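Local coordinates for protein ribonuclease J (PDB 5HAB) that is an archaeal exoribonuclease of the metallo-beta-lactamase, beta-CASP type that probably degrades RNA by hydrolysis, at residues I125-T130 with I167-T172. The protein carries 1 engineered substitution. Residues are numbered along the deposited sequence; the frame is centred on the assembly and turned at random.
Sequences IATPYT and IEFINT
The backbone of 125-130, where strand 124-126 gives way to helix 128-138, faces strand 166-172 across an interior layer, with CA atoms 9.3 Å apart at Ile125 and Ile167 and 8.6 Å at Thr127 and Phe169. The two strands belong to different sheets and no hydrogen bond joins the segments; the gap is filled by side chains and by the Phe169 ring resting on the backbone of Ala126 and Thr127, a clear case of how two stacked sheets are held through their apolar faces. Ile125 and Ile167 meet tip to tip, CD1 to CD1 at 4.0 Å, each extended by a near-anti chi2. Two residues along the same side of the strand, Phe169 reaches across with CG anti to its carbonyl carbon (chi1 -80°), which sends the ring edge-on into the opposite backbone. Its CE2 lies 3.8 Å from Ala126 C, and Ala126 CA sits in the ring plane. The CG2 methyl of Ile125 approaches Phe169 CZ obliquely at 4.0 Å, while CG2 of Thr127 lies 4.0 Å from Phe169 CD2. Thr127, the N-cap residue, splits its roles: its methyl packs on Phe169, whereas OG1 is hydrogen-bonded to Asp178 O. Val101 of strand 96-102 touches both Ile167 and Phe169, continuing the apolar layer. On the other side of strand 166-172, Glu168 forms a salt bridge with Arg213 and a hydrogen bond with His185. Such a core is characteristic of the metallo-beta-lactamase alpha-beta/beta-alpha sandwich. With no hydrogen bond or charge pair across it, cohesion here probably rests on close packing and burial away from water.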
ATOM      1  N   ILE B 125     -30.029 -19.491 -22.938  1.00 36.07           N
ATOM      2  CA  ILE B 125     -29.465 -19.178 -24.244  1.00 41.94           C
ATOM      3  C   ILE B 125     -27.990 -18.837 -24.085  1.00 60.45           C
ATOM      4  O   ILE B 125     -27.621 -18.027 -23.229  1.00 39.31           O
ATOM      5  CB  ILE B 125     -30.215 -18.029 -24.925  1.00 39.48           C
ATOM      6  CG1 ILE B 125     -31.720 -18.306 -24.946  1.00 50.62           C
ATOM      7  CG2 ILE B 125     -29.684 -17.815 -26.336  1.00 43.82           C
ATOM      8  CD1 ILE B 125     -32.551 -17.091 -25.308  1.00 50.43           C
ATOM      9  N   ALA B 126     -27.142 -19.459 -24.897  1.00 50.09           N
ATOM     10  CA  ALA B 126     -25.704 -19.259 -24.751  1.00 44.82           C
ATOM     11  C   ALA B 126     -24.934 -19.674 -25.999  1.00 51.12           C
ATOM     12  O   ALA B 126     -25.497 -20.252 -26.926  1.00 61.30           O
ATOM     13  CB  ALA B 126     -25.189 -20.026 -23.536  1.00 39.68           C
ATOM     14  N   THR B 127     -23.646 -19.353 -26.024  1.00 39.43           N
ATOM     15  CA  THR B 127     -22.776 -19.767 -27.116  1.00 42.51           C
ATOM     16  C   THR B 127     -22.485 -21.262 -27.018  1.00 41.65           C
ATOM     17  O   THR B 127     -22.567 -21.832 -25.927  1.00 41.46           O
ATOM     18  CB  THR B 127     -21.453 -18.978 -27.101  1.00 44.35           C
ATOM     19  OG1 THR B 127     -20.770 -19.215 -25.862  1.00 42.04           O
ATOM     20  CG2 THR B 127     -21.714 -17.491 -27.280  1.00 38.93           C
ATOM     21  N   PRO B 128     -22.132 -21.898 -28.151  1.00 45.24           N
ATOM     22  CA  PRO B 128     -21.829 -23.334 -28.206  1.00 37.86           C
ATOM     23  C   PRO B 128     -20.940 -23.835 -27.071  1.00 49.85           C
ATOM     24  O   PRO B 128     -21.318 -24.789 -26.386  1.00 53.01           O
ATOM     25  CB  PRO B 128     -21.121 -23.477 -29.553  1.00 40.74           C
ATOM     26  CG  PRO B 128     -21.796 -22.461 -30.409  1.00 46.14           C
ATOM     27  CD  PRO B 128     -22.128 -21.297 -29.500  1.00 49.41           C
ATOM     28  N   TYR B 129     -19.788 -23.204 -26.869  1.00 51.29           N
ATOM     29  CA  TYR B 129     -18.886 -23.623 -25.802  1.00 49.78           C
ATOM     30  C   TYR B 129     -19.548 -23.464 -24.433  1.00 39.08           C
ATOM     31  O   TYR B 129     -19.525 -24.381 -23.597  1.00 49.96           O
ATOM     32  CB  TYR B 129     -17.579 -22.826 -25.860  1.00 52.53           C
ATOM     33  CG  TYR B 129     -16.543 -23.295 -24.862  1.00 55.73           C
ATOM     34  CD1 TYR B 129     -16.002 -24.572 -24.943  1.00 56.18           C
ATOM     35  CD2 TYR B 129     -16.107 -22.463 -23.841  1.00 39.94           C
ATOM     36  CE1 TYR B 129     -15.059 -25.007 -24.031  1.00 51.30           C
ATOM     37  CE2 TYR B 129     -15.159 -22.889 -22.928  1.00 42.35           C
ATOM     38  CZ  TYR B 129     -14.640 -24.162 -23.026  1.00 53.31           C
ATOM     39  OH  TYR B 129     -13.700 -24.593 -22.114  1.00 45.75           O
ATOM     40  N   THR B 130     -20.151 -22.298 -24.224  1.00 40.94           N
ATOM     41  CA  THR B 130     -20.869 -22.015 -22.988  1.00 50.53           C
ATOM     42  C   THR B 130     -21.983 -23.026 -22.756  1.00 39.40           C
ATOM     43  O   THR B 130     -22.130 -23.551 -21.648  1.00 36.78           O
ATOM     44  CB  THR B 130     -21.489 -20.611 -22.997  1.00 42.91           C
ATOM     45  OG1 THR B 130     -20.512 -19.653 -23.415  1.00 44.76           O
ATOM     46  CG2 THR B 130     -22.000 -20.253 -21.615  1.00 30.96           C
ATOM     47  N   ILE B 167     -33.143 -11.226 -29.149  1.00 51.72           N
ATOM     48  CA  ILE B 167     -31.835 -11.245 -28.515  1.00 36.17           C
ATOM     49  C   ILE B 167     -30.725 -11.435 -29.543  1.00 47.22           C
ATOM     50  O   ILE B 167     -30.700 -12.426 -30.271  1.00 49.68           O
ATOM     51  CB  ILE B 167     -31.778 -12.349 -27.447  1.00 41.75           C
ATOM     52  CG1 ILE B 167     -32.667 -11.984 -26.256  1.00 38.16           C
ATOM     53  CG2 ILE B 167     -30.347 -12.603 -27.005  1.00 37.73           C
ATOM     54  CD1 ILE B 167     -32.763 -13.080 -25.217  1.00 41.89           C
ATOM     55  N   GLU B 168     -29.793 -10.486 -29.565  1.00 42.81           N
ATOM     56  CA  GLU B 168     -28.639 -10.517 -30.459  1.00 35.30           C
ATOM     57  C   GLU B 168     -27.345 -10.742 -29.676  1.00 50.98           C
ATOM     58  O   GLU B 168     -27.120 -10.105 -28.650  1.00 46.55           O
ATOM     59  CB  GLU B 168     -28.558  -9.210 -31.256  1.00 41.17           C
ATOM     60  CG  GLU B 168     -27.328  -9.068 -32.144  1.00 39.46           C
ATOM     61  CD  GLU B 168     -27.294  -7.736 -32.873  1.00 46.65           C
ATOM     62  OE1 GLU B 168     -28.235  -6.935 -32.688  1.00 45.15           O
ATOM     63  OE2 GLU B 168     -26.342  -7.495 -33.647  1.00 44.98           O
ATOM     64  N   PHE B 169     -26.504 -11.655 -30.152  1.00 41.19           N
ATOM     65  CA  PHE B 169     -25.170 -11.834 -29.587  1.00 37.00           C
ATOM     66  C   PHE B 169     -24.134 -11.085 -30.427  1.00 53.98           C
ATOM     67  O   PHE B 169     -24.172 -11.138 -31.659  1.00 47.34           O
ATOM     68  CB  PHE B 169     -24.797 -13.318 -29.503  1.00 34.30           C
ATOM     69  CG  PHE B 169     -25.388 -14.039 -28.317  1.00 35.44           C
ATOM     70  CD1 PHE B 169     -26.258 -13.398 -27.453  1.00 34.58           C
ATOM     71  CD2 PHE B 169     -25.052 -15.359 -28.059  1.00 34.54           C
ATOM     72  CE1 PHE B 169     -26.795 -14.065 -26.360  1.00 30.05           C
ATOM     73  CE2 PHE B 169     -25.584 -16.031 -26.968  1.00 35.92           C
ATOM     74  CZ  PHE B 169     -26.456 -15.383 -26.119  1.00 36.02           C
ATOM     75  N   ILE B 170     -23.221 -10.382 -29.762  1.00 49.75           N
ATOM     76  CA  ILE B 170     -22.109  -9.718 -30.445  1.00 38.78           C
ATOM     77  C   ILE B 170     -20.814 -10.259 -29.868  1.00 44.42           C
ATOM     78  O   ILE B 170     -20.661 -10.304 -28.658  1.00 52.31           O
ATOM     79  CB  ILE B 170     -22.183  -8.194 -30.294  1.00 43.42           C
ATOM     80  CG1 ILE B 170     -23.535  -7.678 -30.779  1.00 44.57           C
ATOM     81  CG2 ILE B 170     -21.045  -7.519 -31.044  1.00 45.73           C
ATOM     82  CD1 ILE B 170     -23.913  -6.365 -30.180  1.00 53.75           C
ATOM     83  N   ASN B 171     -19.876 -10.672 -30.712  1.00 44.15           N
ATOM     84  CA  ASN B 171     -18.658 -11.286 -30.187  1.00 42.88           C
ATOM     85  C   ASN B 171     -17.809 -10.253 -29.454  1.00 37.87           C
ATOM     86  O   ASN B 171     -17.758  -9.082 -29.835  1.00 46.00           O
ATOM     87  CB  ASN B 171     -17.844 -11.951 -31.308  1.00 36.44           C
ATOM     88  CG  ASN B 171     -16.515 -11.271 -31.553  1.00 47.81           C
ATOM     89  OD1 ASN B 171     -16.411 -10.367 -32.382  1.00 60.27           O
ATOM     90  ND2 ASN B 171     -15.484 -11.707 -30.837  1.00 67.10           N
ATOM     91  N   THR B 172     -17.169 -10.687 -28.377  1.00 43.77           N
ATOM     92  CA  THR B 172     -16.197  -9.844 -27.700  1.00 43.33           C
ATOM     93  C   THR B 172     -15.070 -10.734 -27.191  1.00 49.81           C
ATOM     94  O   THR B 172     -15.065 -11.941 -27.449  1.00 53.81           O
ATOM     95  CB  THR B 172     -16.834  -9.051 -26.541  1.00 47.40           C
ATOM     96  OG1 THR B 172     -15.917  -8.049 -26.084  1.00 47.33           O
ATOM     97  CG2 THR B 172     -17.198  -9.980 -25.380  1.00 29.20           C
TER